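Long-range contacts in aspartate aminotransferase (Thermotoga maritima, PDB 1O4S), which catalyses the pyridoxal-phosphate-dependent transfer of an amino group from L-aspartate to 2-oxoglutarate, giving oxaloacetate and L-glutamate: residues V128-P133 with V149-T154; F160-E165 with V189-E194. All coordinates share one frame; numbering follows the deposited sequence.

Contact 1 (V128-P133 with V149-T154)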
ATOM      1  N   VAL B 128     -13.278 -15.415  -9.557  1.00 30.87           N
ATOM      2  CA  VAL B 128     -13.238 -14.286 -10.470  1.00 30.48           C
ATOM      3  C   VAL B 128     -12.901 -14.830 -11.845  1.00 29.70           C
ATOM      4  O   VAL B 128     -11.910 -15.547 -11.995  1.00 28.15           O
ATOM      5  CB  VAL B 128     -12.173 -13.221 -10.074  1.00 29.84           C
ATOM      6  CG1 VAL B 128     -12.218 -12.041 -11.022  1.00 30.33           C
ATOM      7  CG2 VAL B 128     -12.377 -12.737  -8.630  1.00 30.46           C
ATOM      8  N   ILE B 129     -13.722 -14.473 -12.837  1.00 29.36           N
ATOM      9  CA  ILE B 129     -13.399 -14.751 -14.232  1.00 29.50           C
ATOM     10  C   ILE B 129     -12.454 -13.677 -14.760  1.00 29.78           C
ATOM     11  O   ILE B 129     -12.728 -12.481 -14.613  1.00 30.01           O
ATOM     12  CB  ILE B 129     -14.695 -14.834 -15.063  1.00 29.45           C
ATOM     13  CG1 ILE B 129     -15.421 -16.138 -14.717  1.00 30.35           C
ATOM     14  CG2 ILE B 129     -14.400 -14.759 -16.580  1.00 28.59           C
ATOM     15  CD1 ILE B 129     -16.855 -16.144 -15.083  1.00 32.41           C
ATOM     16  N   VAL B 130     -11.330 -14.089 -15.351  1.00 29.88           N
ATOM     17  CA  VAL B 130     -10.432 -13.161 -16.042  1.00 30.14           C
ATOM     18  C   VAL B 130     -10.251 -13.628 -17.488  1.00 29.98           C
ATOM     19  O   VAL B 130     -10.556 -14.766 -17.818  1.00 30.21           O
ATOM     20  CB  VAL B 130      -9.064 -13.013 -15.334  1.00 30.33           C
ATOM     21  CG1 VAL B 130      -9.266 -12.780 -13.837  1.00 30.42           C
ATOM     22  CG2 VAL B 130      -8.206 -14.221 -15.557  1.00 31.43           C
ATOM     23  N   PHE B 131      -9.778 -12.728 -18.336  1.00 29.54           N
ATOM     24  CA  PHE B 131      -9.635 -12.969 -19.751  1.00 29.71           C
ATOM     25  C   PHE B 131      -8.172 -12.887 -20.121  1.00 30.07           C
ATOM     26  O   PHE B 131      -7.526 -11.875 -19.867  1.00 30.24           O
ATOM     27  CB  PHE B 131     -10.466 -11.944 -20.545  1.00 29.97           C
ATOM     28  CG  PHE B 131     -11.940 -12.009 -20.256  1.00 29.25           C
ATOM     29  CD1 PHE B 131     -12.543 -11.074 -19.426  1.00 28.84           C
ATOM     30  CD2 PHE B 131     -12.716 -13.061 -20.762  1.00 31.47           C
ATOM     31  CE1 PHE B 131     -13.909 -11.138 -19.126  1.00 30.60           C
ATOM     32  CE2 PHE B 131     -14.090 -13.142 -20.463  1.00 31.19           C
ATOM     33  CZ  PHE B 131     -14.686 -12.170 -19.639  1.00 31.58           C
ATOM     34  N   SER B 132      -7.635 -13.952 -20.702  1.00 30.18           N
ATOM     35  CA  SER B 132      -6.259 -13.957 -21.160  1.00 30.71           C
ATOM     36  C   SER B 132      -6.306 -13.634 -22.668  1.00 31.16           C
ATOM     37  O   SER B 132      -7.332 -13.873 -23.279  1.00 32.19           O
ATOM     38  CB  SER B 132      -5.603 -15.307 -20.890  1.00 30.88           C
ATOM     39  OG  SER B 132      -6.180 -16.317 -21.703  1.00 32.03           O
ATOM     40  N   PRO B 133      -5.239 -13.084 -23.258  1.00 31.06           N
ATOM     41  CA  PRO B 133      -4.011 -12.654 -22.534  1.00 31.46           C
ATOM     42  C   PRO B 133      -4.271 -11.716 -21.354  1.00 31.22           C
ATOM     43  O   PRO B 133      -5.072 -10.801 -21.470  1.00 30.93           O
ATOM     44  CB  PRO B 133      -3.173 -11.949 -23.621  1.00 30.85           C
ATOM     45  CG  PRO B 133      -3.637 -12.579 -24.915  1.00 30.94           C
ATOM     46  CD  PRO B 133      -5.113 -12.894 -24.712  1.00 30.88           C
ATOM     47  N   VAL B 149      -9.561 -18.411  -9.538  1.00 33.30           N
ATOM     48  CA  VAL B 149      -9.606 -17.765 -10.825  1.00 33.18           C
ATOM     49  C   VAL B 149     -10.070 -18.746 -11.895  1.00 32.25           C
ATOM     50  O   VAL B 149      -9.637 -19.896 -11.910  1.00 31.14           O
ATOM     51  CB  VAL B 149      -8.225 -17.200 -11.229  1.00 32.98           C
ATOM     52  CG1 VAL B 149      -8.342 -16.472 -12.553  1.00 34.73           C
ATOM     53  CG2 VAL B 149      -7.679 -16.222 -10.149  1.00 35.46           C
ATOM     54  N   ASN B 150     -10.930 -18.255 -12.786  1.00 31.89           N
ATOM     55  CA  ASN B 150     -11.300 -18.959 -13.999  1.00 32.64           C
ATOM     56  C   ASN B 150     -10.810 -18.089 -15.155  1.00 31.72           C
ATOM     57  O   ASN B 150     -11.336 -17.010 -15.385  1.00 31.22           O
ATOM     58  CB  ASN B 150     -12.825 -19.178 -14.051  1.00 32.81           C
ATOM     59  CG  ASN B 150     -13.242 -20.299 -14.992  1.00 36.11           C
ATOM     60  OD1 ASN B 150     -12.518 -20.667 -15.926  1.00 40.40           O
ATOM     61  ND2 ASN B 150     -14.443 -20.848 -14.755  1.00 39.64           N
ATOM     62  N   VAL B 151      -9.777 -18.559 -15.844  1.00 31.09           N
ATOM     63  CA  VAL B 151      -9.169 -17.834 -16.955  1.00 31.07           C
ATOM     64  C   VAL B 151      -9.878 -18.230 -18.233  1.00 30.70           C
ATOM     65  O   VAL B 151      -9.939 -19.412 -18.579  1.00 30.20           O
ATOM     66  CB  VAL B 151      -7.676 -18.171 -17.104  1.00 30.92           C
ATOM     67  CG1 VAL B 151      -7.056 -17.362 -18.236  1.00 31.36           C
ATOM     68  CG2 VAL B 151      -6.934 -17.962 -15.787  1.00 31.93           C
ATOM     69  N   VAL B 152     -10.436 -17.238 -18.911  1.00 30.65           N
ATOM     70  CA  VAL B 152     -11.162 -17.456 -20.142  1.00 30.45           C
ATOM     71  C   VAL B 152     -10.241 -16.928 -21.219  1.00 30.76           C
ATOM     72  O   VAL B 152     -10.017 -15.717 -21.307  1.00 29.76           O
ATOM     73  CB  VAL B 152     -12.528 -16.720 -20.155  1.00 30.28           C
ATOM     74  CG1 VAL B 152     -13.182 -16.811 -21.524  1.00 29.78           C
ATOM     75  CG2 VAL B 152     -13.436 -17.292 -19.078  1.00 30.63           C
ATOM     76  N   GLU B 153      -9.703 -17.847 -22.022  1.00 30.55           N
ATOM     77  CA  GLU B 153      -8.802 -17.505 -23.097  1.00 31.60           C
ATOM     78  C   GLU B 153      -9.526 -16.868 -24.299  1.00 31.53           C
ATOM     79  O   GLU B 153     -10.607 -17.308 -24.700  1.00 31.80           O
ATOM     80  CB  GLU B 153      -8.056 -18.749 -23.552  1.00 31.94           C
ATOM     81  CG  GLU B 153      -6.888 -18.467 -24.490  1.00 33.44           C
ATOM     82  CD  GLU B 153      -6.218 -19.736 -24.993  1.00 35.28           C
ATOM     83  OE1 GLU B 153      -5.170 -19.618 -25.684  1.00 37.28           O
ATOM     84  OE2 GLU B 153      -6.742 -20.848 -24.715  1.00 35.42           O
ATOM     85  N   THR B 154      -8.898 -15.834 -24.848  1.00 31.46           N
ATOM     86  CA  THR B 154      -9.319 -15.183 -26.083  1.00 31.77           C
ATOM     87  C   THR B 154      -8.236 -15.337 -27.133  1.00 31.67           C
ATOM     88  O   THR B 154      -7.084 -15.624 -26.825  1.00 31.55           O
ATOM     89  CB  THR B 154      -9.645 -13.667 -25.883  1.00 31.57           C
ATOM     90  OG1 THR B 154      -8.480 -12.939 -25.482  1.00 32.42           O
ATOM     91  CG2 THR B 154     -10.650 -13.447 -24.764  1.00 32.18           C
TER

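Contact 2 (F160-E165 with V189-E194)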
ATOM      1  N   PHE B 160      -8.970 -10.959 -30.054  1.00 35.38           N
ATOM      2  CA  PHE B 160      -8.939 -11.059 -28.594  1.00 34.54           C
ATOM      3  C   PHE B 160     -10.210 -10.550 -27.901  1.00 34.87           C
ATOM      4  O   PHE B 160     -10.163 -10.053 -26.775  1.00 34.34           O
ATOM      5  CB  PHE B 160      -7.692 -10.365 -28.050  1.00 34.06           C
ATOM      6  CG  PHE B 160      -6.419 -11.039 -28.442  1.00 32.83           C
ATOM      7  CD1 PHE B 160      -5.485 -10.392 -29.236  1.00 33.23           C
ATOM      8  CD2 PHE B 160      -6.140 -12.326 -28.005  1.00 32.71           C
ATOM      9  CE1 PHE B 160      -4.275 -11.014 -29.571  1.00 31.51           C
ATOM     10  CE2 PHE B 160      -4.947 -12.956 -28.347  1.00 32.34           C
ATOM     11  CZ  PHE B 160      -4.010 -12.286 -29.139  1.00 31.75           C
ATOM     12  N   GLN B 161     -11.348 -10.709 -28.569  1.00 35.10           N
ATOM     13  CA  GLN B 161     -12.639 -10.317 -28.014  1.00 35.80           C
ATOM     14  C   GLN B 161     -13.237 -11.500 -27.256  1.00 36.00           C
ATOM     15  O   GLN B 161     -13.309 -12.614 -27.784  1.00 35.45           O
ATOM     16  CB  GLN B 161     -13.614  -9.856 -29.101  1.00 36.07           C
ATOM     17  CG  GLN B 161     -13.141  -8.650 -29.914  1.00 36.88           C
ATOM     18  CD  GLN B 161     -13.028  -7.385 -29.067  1.00 38.52           C
ATOM     19  OE1 GLN B 161     -13.866  -7.146 -28.192  1.00 38.74           O
ATOM     20  NE2 GLN B 161     -12.003  -6.580 -29.331  1.00 35.95           N
ATOM     21  N   PRO B 162     -13.618 -11.264 -26.006  1.00 36.84           N
ATOM     22  CA  PRO B 162     -14.264 -12.292 -25.198  1.00 37.57           C
ATOM     23  C   PRO B 162     -15.681 -12.593 -25.685  1.00 38.13           C
ATOM     24  O   PRO B 162     -16.385 -11.726 -26.230  1.00 38.34           O
ATOM     25  CB  PRO B 162     -14.273 -11.691 -23.806  1.00 37.82           C
ATOM     26  CG  PRO B 162     -14.094 -10.242 -23.993  1.00 37.15           C
ATOM     27  CD  PRO B 162     -13.448 -10.004 -25.268  1.00 36.73           C
ATOM     28  N   SER B 163     -16.070 -13.848 -25.494  1.00 38.60           N
ATOM     29  CA  SER B 163     -17.355 -14.355 -25.924  1.00 38.54           C
ATOM     30  C   SER B 163     -18.326 -14.298 -24.739  1.00 38.74           C
ATOM     31  O   SER B 163     -18.117 -14.952 -23.721  1.00 38.43           O
ATOM     32  CB  SER B 163     -17.181 -15.770 -26.455  1.00 38.51           C
ATOM     33  OG  SER B 163     -18.436 -16.386 -26.629  1.00 38.00           O
ATOM     34  N   LEU B 164     -19.358 -13.475 -24.871  1.00 39.11           N
ATOM     35  CA  LEU B 164     -20.331 -13.252 -23.809  1.00 40.17           C
ATOM     36  C   LEU B 164     -21.113 -14.522 -23.536  1.00 41.03           C
ATOM     37  O   LEU B 164     -21.453 -14.885 -22.393  1.00 40.34           O
ATOM     38  CB  LEU B 164     -21.294 -12.178 -24.267  1.00 40.36           C
ATOM     39  CG  LEU B 164     -22.339 -11.667 -23.293  1.00 41.39           C
ATOM     40  CD1 LEU B 164     -21.660 -10.892 -22.176  1.00 41.08           C
ATOM     41  CD2 LEU B 164     -23.366 -10.798 -24.071  1.00 42.69           C
ATOM     42  N   GLU B 165     -21.398 -15.175 -24.649  1.00 42.29           N
ATOM     43  CA  GLU B 165     -22.066 -16.447 -24.705  1.00 43.29           C
ATOM     44  C   GLU B 165     -21.307 -17.438 -23.794  1.00 43.19           C
ATOM     45  O   GLU B 165     -21.879 -17.999 -22.863  1.00 43.04           O
ATOM     46  CB  GLU B 165     -22.117 -16.884 -26.198  1.00 43.94           C
ATOM     47  CG  GLU B 165     -22.535 -15.760 -27.215  1.00 45.39           C
ATOM     48  CD  GLU B 165     -21.446 -14.706 -27.630  1.00 45.14           C
ATOM     49  OE1 GLU B 165     -20.273 -15.042 -27.912  1.00 45.92           O
ATOM     50  OE2 GLU B 165     -21.777 -13.503 -27.731  1.00 43.17           O
ATOM     51  N   VAL B 189      -6.232  -4.194 -27.305  1.00 30.92           N
ATOM     52  CA  VAL B 189      -7.587  -4.163 -27.829  1.00 30.95           C
ATOM     53  C   VAL B 189      -8.517  -3.444 -26.867  1.00 31.45           C
ATOM     54  O   VAL B 189      -8.226  -3.270 -25.682  1.00 29.60           O
ATOM     55  CB  VAL B 189      -8.179  -5.555 -28.173  1.00 31.33           C
ATOM     56  CG1 VAL B 189      -7.261  -6.297 -29.143  1.00 31.68           C
ATOM     57  CG2 VAL B 189      -8.490  -6.380 -26.889  1.00 30.46           C
ATOM     58  N   VAL B 190      -9.652  -3.046 -27.429  1.00 31.58           N
ATOM     59  CA  VAL B 190     -10.697  -2.337 -26.747  1.00 31.93           C
ATOM     60  C   VAL B 190     -11.944  -3.201 -26.944  1.00 32.72           C
ATOM     61  O   VAL B 190     -12.278  -3.588 -28.053  1.00 32.33           O
ATOM     62  CB  VAL B 190     -10.829  -0.961 -27.400  1.00 32.16           C
ATOM     63  CG1 VAL B 190     -12.246  -0.464 -27.409  1.00 34.74           C
ATOM     64  CG2 VAL B 190      -9.891   0.055 -26.781  1.00 31.91           C
ATOM     65  N   TYR B 191     -12.635  -3.507 -25.859  1.00 33.83           N
ATOM     66  CA  TYR B 191     -13.791  -4.382 -25.903  1.00 33.64           C
ATOM     67  C   TYR B 191     -15.011  -3.694 -26.514  1.00 35.14           C
ATOM     68  O   TYR B 191     -15.263  -2.520 -26.264  1.00 34.40           O
ATOM     69  CB  TYR B 191     -14.115  -4.893 -24.499  1.00 33.41           C
ATOM     70  CG  TYR B 191     -13.156  -5.935 -23.936  1.00 32.09           C
ATOM     71  CD1 TYR B 191     -12.109  -6.467 -24.698  1.00 31.20           C
ATOM     72  CD2 TYR B 191     -13.325  -6.420 -22.633  1.00 31.44           C
ATOM     73  CE1 TYR B 191     -11.232  -7.450 -24.159  1.00 32.72           C
ATOM     74  CE2 TYR B 191     -12.463  -7.413 -22.098  1.00 31.43           C
ATOM     75  CZ  TYR B 191     -11.428  -7.912 -22.869  1.00 31.04           C
ATOM     76  OH  TYR B 191     -10.600  -8.881 -22.375  1.00 33.36           O
ATOM     77  N   ARG B 192     -15.776  -4.482 -27.278  1.00 36.86           N
ATOM     78  CA  ARG B 192     -16.882  -4.020 -28.085  1.00 38.53           C
ATOM     79  C   ARG B 192     -18.021  -3.631 -27.163  1.00 38.46           C
ATOM     80  O   ARG B 192     -18.197  -4.215 -26.098  1.00 38.04           O
ATOM     81  CB  ARG B 192     -17.356  -5.146 -29.038  1.00 39.85           C
ATOM     82  CG  ARG B 192     -16.327  -5.625 -30.107  1.00 43.97           C
ATOM     83  CD  ARG B 192     -16.203  -4.712 -31.388  1.00 49.42           C
ATOM     84  NE  ARG B 192     -17.073  -5.120 -32.510  1.00 52.22           N
ATOM     85  CZ  ARG B 192     -17.170  -4.481 -33.694  1.00 54.94           C
ATOM     86  NH1 ARG B 192     -16.466  -3.375 -33.951  1.00 56.15           N
ATOM     87  NH2 ARG B 192     -17.987  -4.951 -34.631  1.00 55.68           N
ATOM     88  N   ARG B 193     -18.794  -2.644 -27.589  1.00 38.68           N
ATOM     89  CA  ARG B 193     -19.909  -2.135 -26.817  1.00 39.10           C
ATOM     90  C   ARG B 193     -20.957  -3.229 -26.546  1.00 39.07           C
ATOM     91  O   ARG B 193     -21.489  -3.332 -25.453  1.00 38.80           O
ATOM     92  CB  ARG B 193     -20.539  -0.956 -27.572  1.00 39.42           C
ATOM     93  CG  ARG B 193     -21.746  -0.358 -26.872  1.00 41.59           C
ATOM     94  CD  ARG B 193     -22.349   0.858 -27.553  1.00 44.55           C
ATOM     95  NE  ARG B 193     -23.389   1.432 -26.688  1.00 47.84           N
ATOM     96  CZ  ARG B 193     -23.251   2.504 -25.890  1.00 49.98           C
ATOM     97  NH1 ARG B 193     -22.105   3.203 -25.841  1.00 49.87           N
ATOM     98  NH2 ARG B 193     -24.291   2.889 -25.141  1.00 50.84           N
ATOM     99  N   GLU B 194     -21.247  -4.028 -27.568  1.00 39.32           N
ATOM    100  CA  GLU B 194     -22.203  -5.140 -27.497  1.00 39.38           C
ATOM    101  C   GLU B 194     -21.847  -6.159 -26.388  1.00 38.27           C
ATOM    102  O   GLU B 194     -22.715  -6.608 -25.628  1.00 37.69           O
ATOM    103  CB  GLU B 194     -22.355  -5.808 -28.894  1.00 40.21           C
ATOM    104  CG  GLU B 194     -21.261  -5.465 -29.948  1.00 43.15           C
ATOM    105  CD  GLU B 194     -21.292  -4.011 -30.496  1.00 46.65           C
ATOM    106  OE1 GLU B 194     -20.209  -3.390 -30.689  1.00 45.73           O
ATOM    107  OE2 GLU B 194     -22.405  -3.474 -30.757  1.00 50.70           O
TER
HETATM  108  O   HOH W   1      -9.088 -10.115 -24.141  1.00 44.66           O

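Contact 1 (V128-P133 with V149-T154)
Ser132, Val152 and Val130 bury the most surface where two parallel strands pair in the large sheet of the aminotransferase fold. Val130 is held through both its backbone N and its backbone O: its N donates to Asn150 O, and its O receives Val152 N at 2.7 Å, nearly along the C=O axis. Val130 CG2, in the crowded position between its own N and carbonyl carbon, meets Val149 CG1 at 3.8 Å and also reaches Val151 CG2. On the other face Val152 lies alongside Phe131, its CB 3.7 Å from Phe131 CD2, while its CG2 crosses to Ile129 CG2. Back on the Val130 face, Ser132 CB rests on Val151 CG1 and its OG lies 3.2 Å from Glu153 CA; Ser132 N donates to Val152 O. Ser132 O, the carbonyl oxygen of the cis peptide to Pro133, accepts two bonds: Thr154 N from above the carbonyl plane, and Thr154 OG1 at 2.7 Å in that plane, on a lone pair. An alanine at Thr154 would remove the hydroxyl and probably loosen the strand ends. Helix 138-144 connects the strands in a beta-alpha-beta crossover and packs on Val128, Val130 and Val149; helix 164-170 lies against Phe131, Asn150 and Val152.

Contact 2 (F160-E165 with V189-E194)
Two loop ends, each running into the N terminus of a helix, meet beside the large sheet of the aminotransferase fold: residues 160-163 lead into helix 164-170, and residues 189-192 lead into helix 193-206. The tight part is the meeting of Pro162 with Tyr191. The proline ring lies over one face of the phenol in a CH-pi contact, its CD 3.8 Å from the ring centroid and 20° off the normal, displaced toward the CE1 side of the rim, while CG sits above CZ. This part is buried against strand 127-132. Nearby, Phe160 CB meets Val189 CG2 more distantly, at 4.2 Å.

Toward Arg192 the contact becomes polar and looser. Gln161, bent at chi2 (-65°), brings its amide across to the other backbone. NE2 donates to Val190 O over 3.3 Å; the oxygen lies close to the amide plane, but the nitrogen stands well above the carbonyl plane of Val190. OE1 takes only a weak bond from Arg192 N, and Arg192 CG passes beside it. With both amide ends engaged, the flip of the group is set, though gently. Arg192 is exposed, and its guanidinium plane is turned 63° from the amide.

Ser163 is the N-cap of its helix, its OG capping Glu166 N and donating to Glu165 OE1. Back at the buried end, one water lies in the plane of the Tyr191 ring at its edge, 2.6 Å from Tyr191 OH, and donates to Phe160 O over 2.8 Å.

Followed from the N terminus, the chain runs through strand 127-132, helix 138-144 and strand 148-153, and contact 1 closes this loop by pairing the two strands. Contact 2 opens only afterwards: from 160-165 the chain passes through helix 164-170 and strand 175-180 before returning at 189-194. The two closures are therefore in series, neither enclosing nor crossing the other, with centres about 13 Å apart. They nonetheless touch. Phe160 CD2 packs against Thr154 OG1 and Pro133 CD, Phe131 CE2 against Pro162 CB, and Phe131 CB against Tyr191 OH. Contact 2 thereby joins the starts of helices 164-170 and 193-206 to the C-terminal ends of the two strands paired in contact 1.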